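Local coordinates for cycloserine biosynthesis protein DcsG (PDB 6JIL), which catalyses the ATP- and magnesium-dependent cyclization of O-ureido-D-serine to the antibiotic D-cycloserine, as a monomeric ligase of the ATP-grasp family, at residues D37-T42 against A60-E65; D123-R128 against Y150-A155; T190-V195 against A286-Q291. All coordinates share one frame; numbering follows the deposited sequence.

Interaction 1 (D37-T42 against A60-E65)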
ATOM      1  N   ASP A  37      -7.645  18.498  -1.341  1.00 17.22           N
ATOM      2  CA  ASP A  37      -6.360  18.259  -1.973  1.00 17.03           C
ATOM      3  C   ASP A  37      -5.313  18.645  -0.929  1.00 17.31           C
ATOM      4  O   ASP A  37      -5.374  19.738  -0.371  1.00 16.67           O
ATOM      5  CB  ASP A  37      -6.224  19.129  -3.225  1.00 17.18           C
ATOM      6  CG  ASP A  37      -4.939  18.867  -3.980  1.00 19.40           C
ATOM      7  OD1 ASP A  37      -4.898  19.149  -5.194  1.00 21.75           O
ATOM      8  OD2 ASP A  37      -3.964  18.388  -3.364  1.00 21.66           O
ATOM      9  N   TRP A  38      -4.358  17.758  -0.654  1.00 17.39           N
ATOM     10  CA  TRP A  38      -3.359  18.072   0.358  1.00 18.64           C
ATOM     11  C   TRP A  38      -2.443  19.231  -0.023  1.00 19.04           C
ATOM     12  O   TRP A  38      -1.783  19.811   0.847  1.00 19.54           O
ATOM     13  CB  TRP A  38      -2.527  16.830   0.728  1.00 16.49           C
ATOM     14  CG  TRP A  38      -1.718  16.236  -0.386  1.00 17.84           C
ATOM     15  CD1 TRP A  38      -2.176  15.467  -1.417  1.00 16.74           C
ATOM     16  CD2 TRP A  38      -0.297  16.336  -0.562  1.00 17.20           C
ATOM     17  NE1 TRP A  38      -1.130  15.076  -2.219  1.00 15.44           N
ATOM     18  CE2 TRP A  38       0.035  15.596  -1.719  1.00 15.19           C
ATOM     19  CE3 TRP A  38       0.728  16.980   0.148  1.00 18.20           C
ATOM     20  CZ2 TRP A  38       1.351  15.480  -2.188  1.00 15.96           C
ATOM     21  CZ3 TRP A  38       2.047  16.862  -0.320  1.00 16.42           C
ATOM     22  CH2 TRP A  38       2.341  16.118  -1.475  1.00 16.61           C
ATOM     23  N   GLU A  39      -2.408  19.574  -1.309  1.00 18.83           N
ATOM     24  CA  GLU A  39      -1.569  20.679  -1.781  1.00 21.54           C
ATOM     25  C   GLU A  39      -2.341  21.986  -1.964  1.00 22.71           C
ATOM     26  O   GLU A  39      -1.814  22.964  -2.487  1.00 22.96           O
ATOM     27  CB  GLU A  39      -0.866  20.295  -3.089  1.00 20.58           C
ATOM     28  CG  GLU A  39       0.331  19.377  -2.862  1.00 25.18           C
ATOM     29  CD  GLU A  39       0.984  18.896  -4.144  1.00 28.41           C
ATOM     30  OE1 GLU A  39       2.219  18.677  -4.126  1.00 28.82           O
ATOM     31  OE2 GLU A  39       0.272  18.722  -5.161  1.00 29.47           O
ATOM     32  N   ASP A  40      -3.596  21.997  -1.529  1.00 24.04           N
ATOM     33  CA  ASP A  40      -4.431  23.185  -1.631  1.00 25.05           C
ATOM     34  C   ASP A  40      -4.203  24.051  -0.393  1.00 25.94           C
ATOM     35  O   ASP A  40      -4.702  23.751   0.689  1.00 26.05           O
ATOM     36  CB  ASP A  40      -5.897  22.772  -1.722  1.00 25.75           C
ATOM     37  CG  ASP A  40      -6.834  23.952  -1.864  1.00 26.47           C
ATOM     38  OD1 ASP A  40      -8.049  23.712  -2.026  1.00 26.87           O
ATOM     39  OD2 ASP A  40      -6.366  25.110  -1.813  1.00 27.32           O
ATOM     40  N   GLY A  41      -3.448  25.130  -0.560  1.00 28.48           N
ATOM     41  CA  GLY A  41      -3.151  26.006   0.560  1.00 27.70           C
ATOM     42  C   GLY A  41      -4.329  26.773   1.133  1.00 28.13           C
ATOM     43  O   GLY A  41      -4.199  27.401   2.180  1.00 28.12           O
ATOM     44  N   THR A  42      -5.479  26.721   0.467  1.00 27.86           N
ATOM     45  CA  THR A  42      -6.662  27.440   0.937  1.00 28.17           C
ATOM     46  C   THR A  42      -7.497  26.645   1.942  1.00 28.01           C
ATOM     47  O   THR A  42      -8.539  27.116   2.399  1.00 27.02           O
ATOM     48  CB  THR A  42      -7.586  27.826  -0.236  1.00 28.01           C
ATOM     49  OG1 THR A  42      -8.222  26.650  -0.753  1.00 27.70           O
ATOM     50  CG2 THR A  42      -6.781  28.490  -1.347  1.00 27.89           C
ATOM     51  N   ALA A  60       3.933   9.691  -3.734  1.00 17.51           N
ATOM     52  CA  ALA A  60       5.009   8.838  -4.226  1.00 17.37           C
ATOM     53  C   ALA A  60       6.048   9.642  -4.999  1.00 18.89           C
ATOM     54  O   ALA A  60       7.162   9.172  -5.209  1.00 18.62           O
ATOM     55  CB  ALA A  60       4.445   7.739  -5.116  1.00 16.26           C
ATOM     56  N   GLU A  61       5.669  10.843  -5.429  1.00 20.55           N
ATOM     57  CA  GLU A  61       6.566  11.726  -6.174  1.00 23.08           C
ATOM     58  C   GLU A  61       7.251  12.711  -5.242  1.00 23.42           C
ATOM     59  O   GLU A  61       8.304  13.254  -5.570  1.00 23.20           O
ATOM     60  CB  GLU A  61       5.794  12.513  -7.230  1.00 23.80           C
ATOM     61  CG  GLU A  61       5.503  11.733  -8.479  1.00 29.38           C
ATOM     62  CD  GLU A  61       4.478  12.422  -9.343  1.00 33.79           C
ATOM     63  OE1 GLU A  61       4.616  13.646  -9.568  1.00 36.76           O
ATOM     64  OE2 GLU A  61       3.535  11.739  -9.803  1.00 37.03           O
ATOM     65  N   ARG A  62       6.643  12.945  -4.086  1.00 22.84           N
ATOM     66  CA  ARG A  62       7.200  13.864  -3.106  1.00 24.30           C
ATOM     67  C   ARG A  62       6.853  13.383  -1.701  1.00 23.31           C
ATOM     68  O   ARG A  62       6.071  13.996  -0.980  1.00 24.25           O
ATOM     69  CB  ARG A  62       6.677  15.284  -3.357  1.00 25.85           C
ATOM     70  CG  ARG A  62       5.209  15.368  -3.741  1.00 30.48           C
ATOM     71  CD  ARG A  62       4.818  16.800  -4.084  1.00 34.02           C
ATOM     72  NE  ARG A  62       5.601  17.335  -5.198  1.00 40.18           N
ATOM     73  CZ  ARG A  62       5.482  16.937  -6.464  1.00 43.43           C
ATOM     74  NH1 ARG A  62       4.603  15.993  -6.792  1.00 44.09           N
ATOM     75  NH2 ARG A  62       6.245  17.483  -7.407  1.00 44.05           N
ATOM     76  N   GLN A  63       7.469  12.271  -1.326  1.00 21.63           N
ATOM     77  CA  GLN A  63       7.243  11.642  -0.042  1.00 20.91           C
ATOM     78  C   GLN A  63       7.458  12.562   1.148  1.00 19.83           C
ATOM     79  O   GLN A  63       6.558  12.733   1.962  1.00 20.55           O
ATOM     80  CB  GLN A  63       8.132  10.402   0.077  1.00 21.86           C
ATOM     81  CG  GLN A  63       7.986   9.432  -1.097  1.00 23.89           C
ATOM     82  CD  GLN A  63       8.871   9.787  -2.291  1.00 25.44           C
ATOM     83  OE1 GLN A  63       8.876  10.923  -2.768  1.00 25.57           O
ATOM     84  NE2 GLN A  63       9.623   8.801  -2.782  1.00 25.03           N
ATOM     85  N   ALA A  64       8.642  13.152   1.252  1.00 19.43           N
ATOM     86  CA  ALA A  64       8.939  14.046   2.365  1.00 20.51           C
ATOM     87  C   ALA A  64       7.891  15.149   2.500  1.00 19.99           C
ATOM     88  O   ALA A  64       7.494  15.495   3.614  1.00 18.90           O
ATOM     89  CB  ALA A  64      10.330  14.666   2.196  1.00 19.51           C
ATOM     90  N   GLU A  65       7.454  15.695   1.367  1.00 20.91           N
ATOM     91  CA  GLU A  65       6.457  16.764   1.356  1.00 23.18           C
ATOM     92  C   GLU A  65       5.133  16.319   1.957  1.00 23.33           C
ATOM     93  O   GLU A  65       4.522  17.057   2.733  1.00 23.70           O
ATOM     94  CB  GLU A  65       6.196  17.268  -0.070  1.00 24.57           C
ATOM     95  CG  GLU A  65       7.297  18.129  -0.670  1.00 29.06           C
ATOM     96  CD  GLU A  65       8.542  17.343  -1.044  1.00 31.55           C
ATOM     97  OE1 GLU A  65       9.470  17.947  -1.623  1.00 35.09           O
ATOM     98  OE2 GLU A  65       8.599  16.127  -0.768  1.00 33.01           O
TER

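Interaction 2 (D123-R128 against Y150-A155)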
ATOM      1  N   ASP A 123      25.286  -8.986  -3.982  1.00 25.77           N
ATOM      2  CA  ASP A 123      25.188  -9.783  -2.767  1.00 26.77           C
ATOM      3  C   ASP A 123      23.823 -10.452  -2.762  1.00 26.29           C
ATOM      4  O   ASP A 123      23.694 -11.617  -2.401  1.00 26.80           O
ATOM      5  CB  ASP A 123      25.311  -8.920  -1.511  1.00 29.03           C
ATOM      6  CG  ASP A 123      25.104  -9.728  -0.235  1.00 32.46           C
ATOM      7  OD1 ASP A 123      25.996 -10.531   0.108  1.00 34.67           O
ATOM      8  OD2 ASP A 123      24.045  -9.578   0.417  1.00 34.78           O
ATOM      9  N   PHE A 124      22.809  -9.688  -3.162  1.00 26.37           N
ATOM     10  CA  PHE A 124      21.428 -10.163  -3.226  1.00 25.55           C
ATOM     11  C   PHE A 124      21.288 -11.403  -4.111  1.00 25.44           C
ATOM     12  O   PHE A 124      20.693 -12.402  -3.704  1.00 23.73           O
ATOM     13  CB  PHE A 124      20.523  -9.048  -3.761  1.00 25.15           C
ATOM     14  CG  PHE A 124      19.118  -9.493  -4.051  1.00 22.98           C
ATOM     15  CD1 PHE A 124      18.237  -9.784  -3.017  1.00 22.24           C
ATOM     16  CD2 PHE A 124      18.683  -9.635  -5.364  1.00 24.37           C
ATOM     17  CE1 PHE A 124      16.944 -10.212  -3.282  1.00 21.68           C
ATOM     18  CE2 PHE A 124      17.381 -10.065  -5.645  1.00 24.01           C
ATOM     19  CZ  PHE A 124      16.513 -10.353  -4.602  1.00 23.88           C
ATOM     20  N   LEU A 125      21.835 -11.329  -5.320  1.00 25.74           N
ATOM     21  CA  LEU A 125      21.771 -12.443  -6.259  1.00 26.40           C
ATOM     22  C   LEU A 125      22.595 -13.624  -5.769  1.00 28.29           C
ATOM     23  O   LEU A 125      22.278 -14.778  -6.067  1.00 29.23           O
ATOM     24  CB  LEU A 125      22.264 -11.999  -7.636  1.00 24.36           C
ATOM     25  CG  LEU A 125      21.340 -10.981  -8.303  1.00 24.56           C
ATOM     26  CD1 LEU A 125      21.989 -10.382  -9.543  1.00 24.20           C
ATOM     27  CD2 LEU A 125      20.033 -11.676  -8.645  1.00 25.00           C
ATOM     28  N   ALA A 126      23.650 -13.331  -5.014  1.00 28.30           N
ATOM     29  CA  ALA A 126      24.523 -14.363  -4.480  1.00 29.08           C
ATOM     30  C   ALA A 126      23.797 -15.147  -3.402  1.00 29.85           C
ATOM     31  O   ALA A 126      23.978 -16.355  -3.276  1.00 30.50           O
ATOM     32  CB  ALA A 126      25.786 -13.730  -3.905  1.00 28.99           C
ATOM     33  N   ALA A 127      22.974 -14.451  -2.628  1.00 30.24           N
ATOM     34  CA  ALA A 127      22.212 -15.073  -1.555  1.00 31.60           C
ATOM     35  C   ALA A 127      21.023 -15.841  -2.111  1.00 33.77           C
ATOM     36  O   ALA A 127      20.495 -16.745  -1.463  1.00 35.17           O
ATOM     37  CB  ALA A 127      21.731 -14.012  -0.585  1.00 30.73           C
ATOM     38  N   ARG A 128      20.600 -15.482  -3.319  1.00 35.71           N
ATOM     39  CA  ARG A 128      19.461 -16.145  -3.940  1.00 37.16           C
ATOM     40  C   ARG A 128      19.792 -16.639  -5.346  1.00 37.67           C
ATOM     41  O   ARG A 128      19.183 -16.209  -6.322  1.00 37.32           O
ATOM     42  CB  ARG A 128      18.267 -15.187  -3.995  1.00 37.33           C
ATOM     43  CG  ARG A 128      18.030 -14.430  -2.697  1.00 38.80           C
ATOM     44  CD  ARG A 128      16.635 -13.829  -2.651  1.00 39.52           C
ATOM     45  NE  ARG A 128      15.613 -14.854  -2.451  1.00 39.02           N
ATOM     46  CZ  ARG A 128      15.493 -15.579  -1.343  1.00 38.80           C
ATOM     47  NH1 ARG A 128      16.333 -15.388  -0.335  1.00 39.64           N
ATOM     48  NH2 ARG A 128      14.537 -16.495  -1.243  1.00 36.31           N
ATOM     49  N   TYR A 150      13.799  -7.697 -13.655  1.00 18.27           N
ATOM     50  CA  TYR A 150      15.086  -7.972 -14.300  1.00 20.75           C
ATOM     51  C   TYR A 150      15.498  -9.440 -14.261  1.00 21.57           C
ATOM     52  O   TYR A 150      15.217 -10.150 -13.293  1.00 21.55           O
ATOM     53  CB  TYR A 150      16.229  -7.182 -13.636  1.00 20.00           C
ATOM     54  CG  TYR A 150      16.061  -5.681 -13.576  1.00 19.51           C
ATOM     55  CD1 TYR A 150      15.373  -5.073 -12.522  1.00 18.78           C
ATOM     56  CD2 TYR A 150      16.610  -4.867 -14.565  1.00 17.62           C
ATOM     57  CE1 TYR A 150      15.239  -3.680 -12.459  1.00 18.93           C
ATOM     58  CE2 TYR A 150      16.486  -3.489 -14.514  1.00 18.14           C
ATOM     59  CZ  TYR A 150      15.803  -2.898 -13.465  1.00 19.01           C
ATOM     60  OH  TYR A 150      15.697  -1.529 -13.434  1.00 19.70           O
ATOM     61  N   GLN A 151      16.177  -9.880 -15.316  1.00 23.92           N
ATOM     62  CA  GLN A 151      16.710 -11.236 -15.382  1.00 26.98           C
ATOM     63  C   GLN A 151      17.972 -11.091 -14.537  1.00 27.06           C
ATOM     64  O   GLN A 151      18.578 -10.022 -14.541  1.00 27.21           O
ATOM     65  CB  GLN A 151      17.074 -11.596 -16.824  1.00 29.86           C
ATOM     66  CG  GLN A 151      15.877 -11.817 -17.735  1.00 34.47           C
ATOM     67  CD  GLN A 151      16.259 -11.829 -19.207  1.00 39.15           C
ATOM     68  OE1 GLN A 151      15.460 -12.210 -20.066  1.00 42.75           O
ATOM     69  NE2 GLN A 151      17.482 -11.399 -19.507  1.00 40.56           N
ATOM     70  N   ARG A 152      18.380 -12.131 -13.816  1.00 28.15           N
ATOM     71  CA  ARG A 152      19.555 -12.002 -12.955  1.00 29.59           C
ATOM     72  C   ARG A 152      20.841 -11.555 -13.642  1.00 30.34           C
ATOM     73  O   ARG A 152      21.761 -11.062 -12.985  1.00 32.17           O
ATOM     74  CB  ARG A 152      19.823 -13.298 -12.185  1.00 30.25           C
ATOM     75  CG  ARG A 152      20.267 -14.481 -13.019  1.00 30.57           C
ATOM     76  CD  ARG A 152      21.043 -15.440 -12.138  1.00 29.97           C
ATOM     77  NE  ARG A 152      20.352 -15.654 -10.875  1.00 31.54           N
ATOM     78  CZ  ARG A 152      20.944 -15.664  -9.685  1.00 32.46           C
ATOM     79  NH1 ARG A 152      22.253 -15.474  -9.581  1.00 32.29           N
ATOM     80  NH2 ARG A 152      20.223 -15.848  -8.592  1.00 32.14           N
ATOM     81  N   SER A 153      20.912 -11.707 -14.956  1.00 30.53           N
ATOM     82  CA  SER A 153      22.108 -11.307 -15.681  1.00 30.47           C
ATOM     83  C   SER A 153      22.186  -9.793 -15.827  1.00 30.02           C
ATOM     84  O   SER A 153      23.223  -9.251 -16.208  1.00 30.06           O
ATOM     85  CB  SER A 153      22.120 -11.959 -17.065  1.00 32.12           C
ATOM     86  OG  SER A 153      20.978 -11.574 -17.819  1.00 35.98           O
ATOM     87  N   LEU A 154      21.087  -9.114 -15.516  1.00 29.07           N
ATOM     88  CA  LEU A 154      21.018  -7.661 -15.637  1.00 29.47           C
ATOM     89  C   LEU A 154      21.283  -6.930 -14.324  1.00 28.57           C
ATOM     90  O   LEU A 154      20.606  -5.958 -13.999  1.00 29.31           O
ATOM     91  CB  LEU A 154      19.643  -7.259 -16.163  1.00 28.80           C
ATOM     92  CG  LEU A 154      19.226  -7.870 -17.497  1.00 29.46           C
ATOM     93  CD1 LEU A 154      17.779  -7.509 -17.785  1.00 27.90           C
ATOM     94  CD2 LEU A 154      20.145  -7.362 -18.599  1.00 27.13           C
ATOM     95  N   ALA A 155      22.270  -7.389 -13.571  1.00 28.03           N
ATOM     96  CA  ALA A 155      22.582  -6.754 -12.299  1.00 28.60           C
ATOM     97  C   ALA A 155      23.051  -5.303 -12.456  1.00 29.43           C
ATOM     98  O   ALA A 155      22.571  -4.410 -11.758  1.00 28.71           O
ATOM     99  CB  ALA A 155      23.634  -7.570 -11.560  1.00 27.29           C
TER

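Interaction 3 (T190-V195 against A286-Q291)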
ATOM      1  N   THR A 190      -9.538  -6.636   1.279  1.00 15.08           N
ATOM      2  CA  THR A 190      -9.872  -5.419   1.999  1.00 13.66           C
ATOM      3  C   THR A 190     -10.527  -5.754   3.332  1.00 14.60           C
ATOM      4  O   THR A 190     -11.430  -6.587   3.400  1.00 14.75           O
ATOM      5  CB  THR A 190     -10.812  -4.555   1.170  1.00 13.31           C
ATOM      6  OG1 THR A 190     -10.107  -4.079   0.019  1.00 15.95           O
ATOM      7  CG2 THR A 190     -11.314  -3.381   1.976  1.00 14.52           C
ATOM      8  N   PHE A 191     -10.055  -5.103   4.392  1.00 15.70           N
ATOM      9  CA  PHE A 191     -10.578  -5.321   5.733  1.00 16.24           C
ATOM     10  C   PHE A 191     -11.078  -4.034   6.365  1.00 16.97           C
ATOM     11  O   PHE A 191     -10.551  -2.951   6.100  1.00 17.53           O
ATOM     12  CB  PHE A 191      -9.501  -5.898   6.650  1.00 16.77           C
ATOM     13  CG  PHE A 191      -9.219  -7.352   6.432  1.00 17.86           C
ATOM     14  CD1 PHE A 191      -8.637  -7.796   5.255  1.00 15.21           C
ATOM     15  CD2 PHE A 191      -9.486  -8.277   7.441  1.00 18.16           C
ATOM     16  CE1 PHE A 191      -8.318  -9.144   5.086  1.00 19.34           C
ATOM     17  CE2 PHE A 191      -9.171  -9.626   7.282  1.00 18.05           C
ATOM     18  CZ  PHE A 191      -8.584 -10.059   6.104  1.00 18.41           C
ATOM     19  N   PHE A 192     -12.092  -4.168   7.214  1.00 17.87           N
ATOM     20  CA  PHE A 192     -12.655  -3.032   7.929  1.00 18.63           C
ATOM     21  C   PHE A 192     -12.764  -3.405   9.399  1.00 19.23           C
ATOM     22  O   PHE A 192     -13.485  -4.330   9.763  1.00 18.77           O
ATOM     23  CB  PHE A 192     -14.011  -2.663   7.341  1.00 16.42           C
ATOM     24  CG  PHE A 192     -13.918  -2.101   5.947  1.00 16.81           C
ATOM     25  CD1 PHE A 192     -14.566  -2.718   4.884  1.00 15.00           C
ATOM     26  CD2 PHE A 192     -13.166  -0.960   5.699  1.00 14.61           C
ATOM     27  CE1 PHE A 192     -14.469  -2.207   3.597  1.00 14.77           C
ATOM     28  CE2 PHE A 192     -13.062  -0.442   4.412  1.00 14.97           C
ATOM     29  CZ  PHE A 192     -13.718  -1.068   3.359  1.00 14.52           C
ATOM     30  N   ASP A 193     -12.014  -2.689  10.233  1.00 20.91           N
ATOM     31  CA  ASP A 193     -11.979  -2.939  11.672  1.00 23.24           C
ATOM     32  C   ASP A 193     -11.600  -4.375  12.025  1.00 23.67           C
ATOM     33  O   ASP A 193     -12.175  -4.977  12.933  1.00 24.75           O
ATOM     34  CB  ASP A 193     -13.317  -2.587  12.324  1.00 24.62           C
ATOM     35  CG  ASP A 193     -13.379  -1.142  12.766  1.00 26.42           C
ATOM     36  OD1 ASP A 193     -12.311  -0.495  12.777  1.00 27.92           O
ATOM     37  OD2 ASP A 193     -14.479  -0.652  13.112  1.00 27.78           O
ATOM     38  N   GLY A 194     -10.624  -4.914  11.302  1.00 22.99           N
ATOM     39  CA  GLY A 194     -10.165  -6.265  11.553  1.00 22.73           C
ATOM     40  C   GLY A 194     -11.071  -7.342  10.989  1.00 23.51           C
ATOM     41  O   GLY A 194     -10.898  -8.518  11.307  1.00 24.72           O
ATOM     42  N   VAL A 195     -12.027  -6.953  10.148  1.00 22.11           N
ATOM     43  CA  VAL A 195     -12.960  -7.914   9.562  1.00 19.88           C
ATOM     44  C   VAL A 195     -12.884  -7.943   8.038  1.00 19.07           C
ATOM     45  O   VAL A 195     -12.929  -6.908   7.374  1.00 19.83           O
ATOM     46  CB  VAL A 195     -14.411  -7.599  10.000  1.00 20.42           C
ATOM     47  CG1 VAL A 195     -15.398  -8.539   9.312  1.00 19.00           C
ATOM     48  CG2 VAL A 195     -14.520  -7.718  11.511  1.00 17.01           C
ATOM     49  N   ALA A 286     -18.340  -0.214   0.868  1.00 21.13           N
ATOM     50  CA  ALA A 286     -18.370   1.202   1.194  1.00 20.80           C
ATOM     51  C   ALA A 286     -19.144   1.483   2.474  1.00 19.42           C
ATOM     52  O   ALA A 286     -18.760   2.355   3.252  1.00 19.97           O
ATOM     53  CB  ALA A 286     -18.970   1.991   0.036  1.00 17.10           C
ATOM     54  N   LEU A 287     -20.235   0.757   2.691  1.00 19.15           N
ATOM     55  CA  LEU A 287     -21.048   0.958   3.890  1.00 19.71           C
ATOM     56  C   LEU A 287     -20.258   0.522   5.120  1.00 19.38           C
ATOM     57  O   LEU A 287     -20.297   1.176   6.161  1.00 19.74           O
ATOM     58  CB  LEU A 287     -22.358   0.163   3.798  1.00 18.89           C
ATOM     59  CG  LEU A 287     -23.285   0.201   5.022  1.00 21.10           C
ATOM     60  CD1 LEU A 287     -23.675   1.641   5.320  1.00 19.80           C
ATOM     61  CD2 LEU A 287     -24.532  -0.646   4.772  1.00 19.76           C
ATOM     62  N   ARG A 288     -19.534  -0.583   4.989  1.00 18.10           N
ATOM     63  CA  ARG A 288     -18.734  -1.086   6.095  1.00 19.37           C
ATOM     64  C   ARG A 288     -17.625  -0.098   6.432  1.00 18.95           C
ATOM     65  O   ARG A 288     -17.197   0.009   7.582  1.00 19.82           O
ATOM     66  CB  ARG A 288     -18.105  -2.432   5.740  1.00 20.78           C
ATOM     67  CG  ARG A 288     -19.075  -3.499   5.321  1.00 22.14           C
ATOM     68  CD  ARG A 288     -18.373  -4.823   5.377  1.00 27.02           C
ATOM     69  NE  ARG A 288     -19.179  -5.916   4.857  1.00 31.35           N
ATOM     70  CZ  ARG A 288     -18.934  -7.197   5.116  1.00 34.61           C
ATOM     71  NH1 ARG A 288     -17.908  -7.535   5.896  1.00 32.45           N
ATOM     72  NH2 ARG A 288     -19.703  -8.138   4.584  1.00 35.27           N
ATOM     73  N   PHE A 289     -17.150   0.619   5.423  1.00 17.81           N
ATOM     74  CA  PHE A 289     -16.093   1.592   5.644  1.00 17.65           C
ATOM     75  C   PHE A 289     -16.671   2.806   6.375  1.00 17.40           C
ATOM     76  O   PHE A 289     -16.122   3.257   7.381  1.00 16.74           O
ATOM     77  CB  PHE A 289     -15.479   2.006   4.305  1.00 15.88           C
ATOM     78  CG  PHE A 289     -14.251   2.843   4.433  1.00 14.28           C
ATOM     79  CD1 PHE A 289     -13.605   2.979   5.657  1.00 14.13           C
ATOM     80  CD2 PHE A 289     -13.722   3.484   3.321  1.00 15.33           C
ATOM     81  CE1 PHE A 289     -12.447   3.742   5.772  1.00 12.72           C
ATOM     82  CE2 PHE A 289     -12.568   4.247   3.422  1.00 13.11           C
ATOM     83  CZ  PHE A 289     -11.928   4.378   4.652  1.00 15.80           C
ATOM     84  N   ALA A 290     -17.794   3.318   5.876  1.00 16.46           N
ATOM     85  CA  ALA A 290     -18.434   4.473   6.493  1.00 14.79           C
ATOM     86  C   ALA A 290     -18.840   4.156   7.931  1.00 14.34           C
ATOM     87  O   ALA A 290     -18.707   4.997   8.815  1.00 14.28           O
ATOM     88  CB  ALA A 290     -19.651   4.888   5.688  1.00 13.98           C
ATOM     89  N   GLN A 291     -19.332   2.945   8.165  1.00 12.66           N
ATOM     90  CA  GLN A 291     -19.736   2.566   9.512  1.00 15.94           C
ATOM     91  C   GLN A 291     -18.539   2.534  10.454  1.00 15.32           C
ATOM     92  O   GLN A 291     -18.617   3.035  11.575  1.00 15.96           O
ATOM     93  CB  GLN A 291     -20.449   1.210   9.507  1.00 13.88           C
ATOM     94  CG  GLN A 291     -21.866   1.284   8.947  1.00 16.67           C
ATOM     95  CD  GLN A 291     -22.571  -0.058   8.941  1.00 15.64           C
ATOM     96  OE1 GLN A 291     -22.147  -0.990   8.261  1.00 18.55           O
ATOM     97  NE2 GLN A 291     -23.650  -0.162   9.700  1.00 16.01           N
TER

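Interaction 1 (D37-T42 against A60-E65)
The apolar part of the contact is made by W38, whose six-membered ring meets the side-chain stem of R62 and the first turn of helix 63-76. CH2 of W38 lies 3.7 Å from CD of R62, and CG of R62 comes at the rim of the indole, in its plane. A bend at chi3 of R62 (59°) turns the chain beyond CD, leaving CG and CD to meet the ring. CZ3 of W38 reaches the main chain of E65, 3.9 Å from its C. Over one face of the same indole lies CG of its neighbour E39. R62 is the N-cap residue of helix 63-76, and the loop after strand 33-37, an outermost strand of the N-terminal parallel sheet, packs on the start of that helix. F66 meets the indole edge-to-face, and NE1 of W38 is hydrogen-bonded to OD1 of D9.

The charged part is looser. OE1 of E39 lies nearest CD of R62 (3.2 Å); NE of R62 is 3.8 Å from it, a long salt bridge in which the oxygen stands well out of the guanidinium plane and receives no N-H. The type I turn from D37 to D40 also holds an Asx turn, OD2 of D37 accepting from N of E39 at 2.8 Å (170°).

Interaction 2 (D123-R128 against Y150-A155)
The guanidinium of R152 has CD2 of L125 over the centre of one face, 4.1 Å above the plane, while the carbonyl of R128 approaches its edge, its O at a doubtfully short 2.5 Å from NH2 of R152. A weak hydrogen bond, 3.4 Å long, runs from the same NH2 to O of L125. The arginine reaches this position through a bend at chi3 (46°), and the side chains of R152 and L125 run antiparallel alongside each other.

Nearer the backbone the contact is apolar. CD2 of L125 lies 3.9 Å from CB of R152, and CD1 of L125 is 3.8 Å from CB of A155, in the first turn of helix 155-167. The contact thus joins the C-terminal end of helix 117-127 to the connection between strand 148-151 and the next helix, within the ATP-grasp region. The side chain of R128 packs against P176, an ATP-binding residue.

NE of R152 is hydrogen-bonded to O of A131, so main-chain oxygens from the last turn of helix 117-127 and from the loop after it lie round one guanidinium. The partial negative charge of carbonyls at the C-terminal end of a helix would probably favour the cation, without a carboxylate from either segment.

Interaction 3 (T190-V195 against A286-Q291)
With chi1 of F192 at -68°, CG is anti to the carbonyl carbon and the ring projects from the strand end onto helix 285-296; chi1 of F289 at -171° sets its CG anti to the backbone N, bringing the second ring alongside the first. The two rings are nearly parallel, their planes 20° apart, but with centroids at 5.2 Å they are offset by so much that little of one lies over the other. The closest touch is therefore made by the base of F289: its CB lies 3.4 Å from CE2 of F192, and CG of F289 is hardly farther from the same atom. CA of F289 and the carbonyl carbon of R288 lie over one face of the F192 ring, both offset toward its rim, so the ring also packs on the helix backbone.

F192 and V195 are the ends of a type I' turn that links strands 186-192 and 195-202 as a two-residue beta hairpin, in the antiparallel five-stranded sheet of the ATP-grasp region. The side chain of L22 in helix 19-28 also touches F289.

R288 crosses F192 at about a right angle, its CB 3.7 Å from CD1 of F192. Beyond CG the arginine is extended, and CG1 of V195 lies at the guanidinium edge, 4.4 Å from NH1 of R288, while NE of R288 is salt-bridged to D284.

How the interactions relate
The three contacts follow one another along the chain and share no elements; their nearest atoms stay at least about 16 Å apart. Interaction 3 has the largest buried surface and the most buried touching residues, and is an aromatic packing of a hairpin on the C-terminal helix. Interactions 1 and 2 are partly buried contacts dominated by an arginine: in interaction 1 it meets an indole and a carboxylate at long salt-bridge distance, in interaction 2 an aliphatic side chain and main-chain oxygens. Interactions 2 and 3 lie in the ATP-grasp region, on opposite sides of the chain's centre, whereas interaction 1 belongs to the N-terminal parallel-sheet part, whose helix 19-28 also borders interaction 3.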